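Local coordinates for prolyl-tRNA synthetase (Giardia lamblia ATCC 50803, PDB 3IAL), which probably attaches L-proline to its cognate tRNA in an ATP-dependent reaction that passes through a prolyl-adenylate intermediate, at residues 31-43 / 47-59. Sequence-based numbering, arbitrary orientation.
Sequences IMDAAELVDRRYP and CVVFRPYGFFMEN
A short antiparallel beta hairpin, strand 38-39 against strand 49-50, joins helix 24-34 to helix 52-71, and Asp39 and Val49 form its hydrogen-bonded pair. Asp39 N donates to Val49 O at 2.8 Å, and Val49 N returns a bond to Asp39 O at 3.0 Å. Two residues from this pair, toward the helices, Arg51 N gives a more bent bond to Leu37 O (136° at the hydrogen), approaching from above the carbonyl plane. Glu36, at positive phi, closes the preceding helix in a Schellman motif, while Arg51 is the N-cap of the next; water 1 bridges Glu36 O and Tyr53 N.

The Arg51 side chain runs across the backbone of 36-39, with CB 3.4 Å from Glu36 O. Its chain bends at chi3 (69°), laying the guanidinium with one face over Glu36. The carboxylate is tilted 32° from it, and the long salt bridge, 3.9 Å from Glu36 OE2 to Arg51 NH1, is charge attraction without a directed N-H. Water 2, in the guanidinium plane, instead links Arg51 NH1 to Val38 O. Arg41 NE and NH2 bond to Asp39 OD1 and OD2 respectively, and OD1 also takes Arg41 N in an Asx turn; Trp134 of the second subunit donates to OD2 and makes a cation-pi contact with Arg51, placing this side of the hairpin at the dimer interface.

Where the strands part toward the two helices, Leu37 CD2 meets the edge of the Tyr53 ring, 3.8 Å from Tyr53 CD2, and touches Met57 CE at 3.7 Å. Near the connecting loop, Tyr42 CD1 lies 4.0 Å from Val49 CG2, and Tyr42 OH bonds Val82 O of the second subunit.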
loop_
_atom_site.group_PDB
_atom_site.type_symbol
_atom_site.label_atom_id
_atom_site.label_comp_id
_atom_site.label_asym_id
_atom_site.label_seq_id
_atom_site.Cartn_x
_atom_site.Cartn_y
_atom_site.Cartn_z
ATOM N N ILE B 31 -14.925 14.715 15.831
ATOM C CA ILE B 31 -14.076 15.034 14.680
ATOM C C ILE B 31 -13.918 13.830 13.730
ATOM O O ILE B 31 -13.866 14.022 12.521
ATOM C CB ILE B 31 -12.700 15.638 15.085
ATOM C CG1 ILE B 31 -12.097 16.438 13.919
ATOM C CG2 ILE B 31 -11.730 14.543 15.550
ATOM C CD1 ILE B 31 -13.066 17.460 13.268
ATOM N N MET B 32 -13.878 12.603 14.266
ATOM C CA MET B 32 -13.807 11.389 13.428
ATOM C C MET B 32 -14.950 11.372 12.427
ATOM O O MET B 32 -14.744 11.084 11.240
ATOM C CB MET B 32 -13.896 10.097 14.255
ATOM C CG MET B 32 -12.678 9.710 15.074
ATOM S SD MET B 32 -11.175 9.422 14.131
ATOM C CE MET B 32 -10.290 10.930 14.501
ATOM N N ASP B 33 -16.150 11.694 12.913
ATOM C CA ASP B 33 -17.346 11.727 12.078
ATOM C C ASP B 33 -17.448 12.980 11.205
ATOM O O ASP B 33 -17.614 12.876 9.988
ATOM C CB ASP B 33 -18.603 11.579 12.945
ATOM C CG ASP B 33 -18.661 10.235 13.677
ATOM O OD1 ASP B 33 -17.787 9.367 13.430
ATOM O OD2 ASP B 33 -19.580 10.048 14.505
ATOM N N ALA B 34 -17.348 14.155 11.828
ATOM C CA ALA B 34 -17.559 15.428 11.131
ATOM C C ALA B 34 -16.572 15.638 9.985
ATOM O O ALA B 34 -16.945 16.160 8.932
ATOM C CB ALA B 34 -17.492 16.604 12.116
ATOM N N ALA B 35 -15.321 15.222 10.173
ATOM C CA ALA B 35 -14.318 15.320 9.099
ATOM C C ALA B 35 -14.350 14.103 8.146
ATOM O O ALA B 35 -13.585 14.039 7.189
ATOM C CB ALA B 35 -12.928 15.528 9.689
ATOM N N GLU B 36 -15.265 13.166 8.407
ATOM C CA GLU B 36 -15.463 11.963 7.596
ATOM C C GLU B 36 -14.172 11.150 7.441
ATOM O O GLU B 36 -13.773 10.775 6.343
ATOM C CB GLU B 36 -16.117 12.326 6.254
ATOM C CG GLU B 36 -17.408 13.138 6.470
ATOM C CD GLU B 36 -18.312 13.209 5.262
ATOM O OE1 GLU B 36 -17.806 13.283 4.132
ATOM O OE2 GLU B 36 -19.547 13.219 5.454
ATOM N N LEU B 37 -13.528 10.891 8.572
ATOM C CA LEU B 37 -12.250 10.181 8.597
ATOM C C LEU B 37 -12.480 8.670 8.608
ATOM O O LEU B 37 -11.830 7.928 7.881
ATOM C CB LEU B 37 -11.453 10.577 9.840
ATOM C CG LEU B 37 -11.058 12.049 9.953
ATOM C CD1 LEU B 37 -10.116 12.263 11.145
ATOM C CD2 LEU B 37 -10.424 12.532 8.659
ATOM N N VAL B 38 -13.399 8.242 9.463
ATOM C CA VAL B 38 -13.752 6.845 9.628
ATOM C C VAL B 38 -15.266 6.713 9.726
ATOM O O VAL B 38 -15.983 7.700 9.917
ATOM C CB VAL B 38 -13.141 6.253 10.913
ATOM C CG1 VAL B 38 -11.618 6.319 10.868
ATOM C CG2 VAL B 38 -13.680 6.975 12.136
ATOM N N ASP B 39 -15.748 5.489 9.573
ATOM C CA ASP B 39 -17.135 5.193 9.855
ATOM C C ASP B 39 -17.230 3.970 10.769
ATOM O O ASP B 39 -16.889 2.857 10.366
ATOM C CB ASP B 39 -17.922 4.991 8.565
ATOM C CG ASP B 39 -19.402 5.197 8.769
ATOM O OD1 ASP B 39 -19.891 4.797 9.847
ATOM O OD2 ASP B 39 -20.064 5.764 7.875
ATOM N N ARG B 40 -17.711 4.209 11.992
ATOM C CA ARG B 40 -17.835 3.185 13.039
ATOM C C ARG B 40 -19.093 2.335 12.889
ATOM O O ARG B 40 -19.266 1.355 13.610
ATOM C CB ARG B 40 -17.886 3.834 14.433
ATOM C CG ARG B 40 -16.726 4.749 14.769
ATOM C CD ARG B 40 -16.931 5.435 16.116
ATOM N NE ARG B 40 -16.649 4.556 17.254
ATOM C CZ ARG B 40 -16.662 4.942 18.531
ATOM N NH1 ARG B 40 -16.955 6.195 18.860
ATOM N NH2 ARG B 40 -16.380 4.068 19.490
ATOM N N ARG B 41 -19.979 2.716 11.965
ATOM C CA ARG B 41 -21.272 2.042 11.794
ATOM C C ARG B 41 -21.205 0.711 11.026
ATOM O O ARG B 41 -22.237 0.109 10.733
ATOM C CB ARG B 41 -22.270 2.985 11.108
ATOM C CG ARG B 41 -22.586 4.245 11.907
ATOM C CD ARG B 41 -23.455 5.210 11.109
ATOM N NE ARG B 41 -22.744 5.756 9.954
ATOM C CZ ARG B 41 -23.271 6.601 9.070
ATOM N NH1 ARG B 41 -24.529 7.015 9.195
ATOM N NH2 ARG B 41 -22.534 7.040 8.055
ATOM N N TYR B 42 -20.006 0.261 10.678
ATOM C CA TYR B 42 -19.825 -1.081 10.146
ATOM C C TYR B 42 -20.187 -2.066 11.259
ATOM O O TYR B 42 -19.644 -1.964 12.359
ATOM C CB TYR B 42 -18.377 -1.275 9.715
ATOM C CG TYR B 42 -18.148 -2.476 8.841
ATOM C CD1 TYR B 42 -18.484 -2.447 7.488
ATOM C CD2 TYR B 42 -17.590 -3.637 9.358
ATOM C CE1 TYR B 42 -18.273 -3.546 6.675
ATOM C CE2 TYR B 42 -17.374 -4.744 8.549
ATOM C CZ TYR B 42 -17.719 -4.689 7.212
ATOM O OH TYR B 42 -17.512 -5.775 6.412
ATOM N N PRO B 43 -21.101 -3.018 10.987
ATOM C CA PRO B 43 -21.639 -3.893 12.032
ATOM C C PRO B 43 -20.711 -5.022 12.522
ATOM O O PRO B 43 -21.177 -6.107 12.833
ATOM C CB PRO B 43 -22.890 -4.479 11.366
ATOM C CG PRO B 43 -22.524 -4.546 9.943
ATOM C CD PRO B 43 -21.719 -3.303 9.680
ATOM N N CYS B 47 -14.254 -2.866 14.054
ATOM C CA CYS B 47 -13.799 -2.883 12.665
ATOM C C CYS B 47 -14.400 -1.673 11.970
ATOM O O CYS B 47 -15.587 -1.672 11.625
ATOM C CB CYS B 47 -14.235 -4.167 11.957
ATOM S SG CYS B 47 -13.543 -5.651 12.665
ATOM N N VAL B 48 -13.584 -0.642 11.770
ATOM C CA VAL B 48 -14.092 0.624 11.278
ATOM C C VAL B 48 -13.672 0.844 9.843
ATOM O O VAL B 48 -12.561 0.497 9.463
ATOM C CB VAL B 48 -13.619 1.813 12.156
ATOM C CG1 VAL B 48 -13.970 1.558 13.616
ATOM C CG2 VAL B 48 -12.137 2.035 11.997
ATOM N N VAL B 49 -14.571 1.425 9.051
ATOM C CA VAL B 49 -14.258 1.808 7.689
ATOM C C VAL B 49 -13.347 3.032 7.712
ATOM O O VAL B 49 -13.633 4.002 8.406
ATOM C CB VAL B 49 -15.540 2.147 6.879
ATOM C CG1 VAL B 49 -15.191 2.617 5.450
ATOM C CG2 VAL B 49 -16.481 0.939 6.840
ATOM N N PHE B 50 -12.240 2.964 6.977
ATOM C CA PHE B 50 -11.438 4.143 6.676
ATOM C C PHE B 50 -12.055 4.837 5.463
ATOM O O PHE B 50 -11.960 4.326 4.343
ATOM C CB PHE B 50 -9.995 3.752 6.350
ATOM C CG PHE B 50 -9.008 4.020 7.450
ATOM C CD1 PHE B 50 -8.766 5.318 7.888
ATOM C CD2 PHE B 50 -8.273 2.982 8.001
ATOM C CE1 PHE B 50 -7.825 5.573 8.891
ATOM C CE2 PHE B 50 -7.347 3.219 8.993
ATOM C CZ PHE B 50 -7.115 4.525 9.441
ATOM N N ARG B 51 -12.682 5.997 5.670
ATOM C CA ARG B 51 -13.215 6.785 4.551
ATOM C C ARG B 51 -12.080 7.559 3.859
ATOM O O ARG B 51 -11.004 7.708 4.438
ATOM C CB ARG B 51 -14.313 7.721 5.052
ATOM C CG ARG B 51 -15.431 6.989 5.774
ATOM C CD ARG B 51 -16.564 7.916 6.115
ATOM N NE ARG B 51 -17.277 8.366 4.924
ATOM C CZ ARG B 51 -18.407 9.068 4.947
ATOM N NH1 ARG B 51 -18.958 9.418 6.107
ATOM N NH2 ARG B 51 -18.982 9.426 3.805
ATOM N N PRO B 52 -12.311 8.053 2.625
ATOM C CA PRO B 52 -11.233 8.627 1.793
ATOM C C PRO B 52 -10.318 9.654 2.450
ATOM O O PRO B 52 -9.087 9.541 2.357
ATOM C CB PRO B 52 -12.004 9.281 0.650
ATOM C CG PRO B 52 -13.175 8.413 0.469
ATOM C CD PRO B 52 -13.574 7.989 1.865
ATOM N N TYR B 53 -10.912 10.658 3.090
ATOM C CA TYR B 53 -10.140 11.744 3.674
ATOM C C TYR B 53 -9.217 11.210 4.776
ATOM O O TYR B 53 -8.058 11.596 4.861
ATOM C CB TYR B 53 -11.077 12.840 4.211
ATOM C CG TYR B 53 -10.402 14.177 4.338
ATOM C CD1 TYR B 53 -10.103 14.931 3.205
ATOM C CD2 TYR B 53 -10.046 14.686 5.582
ATOM C CE1 TYR B 53 -9.474 16.160 3.308
ATOM C CE2 TYR B 53 -9.409 15.923 5.697
ATOM C CZ TYR B 53 -9.123 16.644 4.551
ATOM O OH TYR B 53 -8.502 17.848 4.643
ATOM N N GLY B 54 -9.739 10.315 5.606
ATOM C CA GLY B 54 -8.935 9.635 6.614
ATOM C C GLY B 54 -7.911 8.655 6.054
ATOM O O GLY B 54 -6.756 8.646 6.490
ATOM N N PHE B 55 -8.306 7.821 5.086
ATOM C CA PHE B 55 -7.353 6.830 4.569
ATOM C C PHE B 55 -6.137 7.465 3.891
ATOM O O PHE B 55 -5.046 6.906 3.946
ATOM C CB PHE B 55 -7.977 5.822 3.601
ATOM C CG PHE B 55 -7.058 4.669 3.300
ATOM C CD1 PHE B 55 -6.766 3.738 4.286
ATOM C CD2 PHE B 55 -6.418 4.561 2.072
ATOM C CE1 PHE B 55 -5.884 2.685 4.038
ATOM C CE2 PHE B 55 -5.540 3.498 1.814
ATOM C CZ PHE B 55 -5.281 2.563 2.797
ATOM N N PHE B 56 -6.317 8.619 3.253
ATOM C CA PHE B 56 -5.186 9.315 2.644
ATOM C C PHE B 56 -4.072 9.599 3.666
ATOM O O PHE B 56 -2.891 9.500 3.343
ATOM C CB PHE B 56 -5.612 10.629 1.977
ATOM C CG PHE B 56 -4.457 11.397 1.427
ATOM C CD1 PHE B 56 -4.110 11.280 0.094
ATOM C CD2 PHE B 56 -3.656 12.165 2.262
ATOM C CE1 PHE B 56 -3.015 11.944 -0.410
ATOM C CE2 PHE B 56 -2.554 12.834 1.761
ATOM C CZ PHE B 56 -2.233 12.721 0.420
ATOM N N MET B 57 -4.464 9.957 4.887
ATOM C CA MET B 57 -3.514 10.275 5.958
ATOM C C MET B 57 -2.747 9.031 6.411
ATOM O O MET B 57 -1.531 9.070 6.579
ATOM C CB MET B 57 -4.251 10.865 7.156
ATOM C CG MET B 57 -5.111 12.112 6.841
ATOM S SD MET B 57 -6.186 12.570 8.213
ATOM C CE MET B 57 -7.226 13.839 7.428
ATOM N N GLU B 58 -3.475 7.936 6.599
ATOM C CA GLU B 58 -2.905 6.660 7.039
ATOM C C GLU B 58 -1.937 6.129 6.003
ATOM O O GLU B 58 -0.830 5.692 6.331
ATOM C CB GLU B 58 -4.021 5.627 7.261
ATOM C CG GLU B 58 -3.529 4.229 7.637
ATOM C CD GLU B 58 -2.895 4.157 9.013
ATOM O OE1 GLU B 58 -2.996 5.136 9.796
ATOM O OE2 GLU B 58 -2.306 3.097 9.316
ATOM N N ASN B 59 -2.371 6.163 4.750
ATOM C CA ASN B 59 -1.553 5.696 3.647
ATOM C C ASN B 59 -0.282 6.528 3.517
ATOM O O ASN B 59 0.791 5.987 3.254
ATOM C CB ASN B 59 -2.342 5.749 2.350
ATOM C CG ASN B 59 -1.674 4.984 1.231
ATOM O OD1 ASN B 59 -1.405 5.537 0.168
ATOM N ND2 ASN B 59 -1.395 3.706 1.467
HETATM O O HOH W 1 -13.750 10.927 3.790
HETATM O O HOH W 2 -17.749 9.341 8.708
HETATM O O HOH W 3 -17.422 -0.574 13.297
#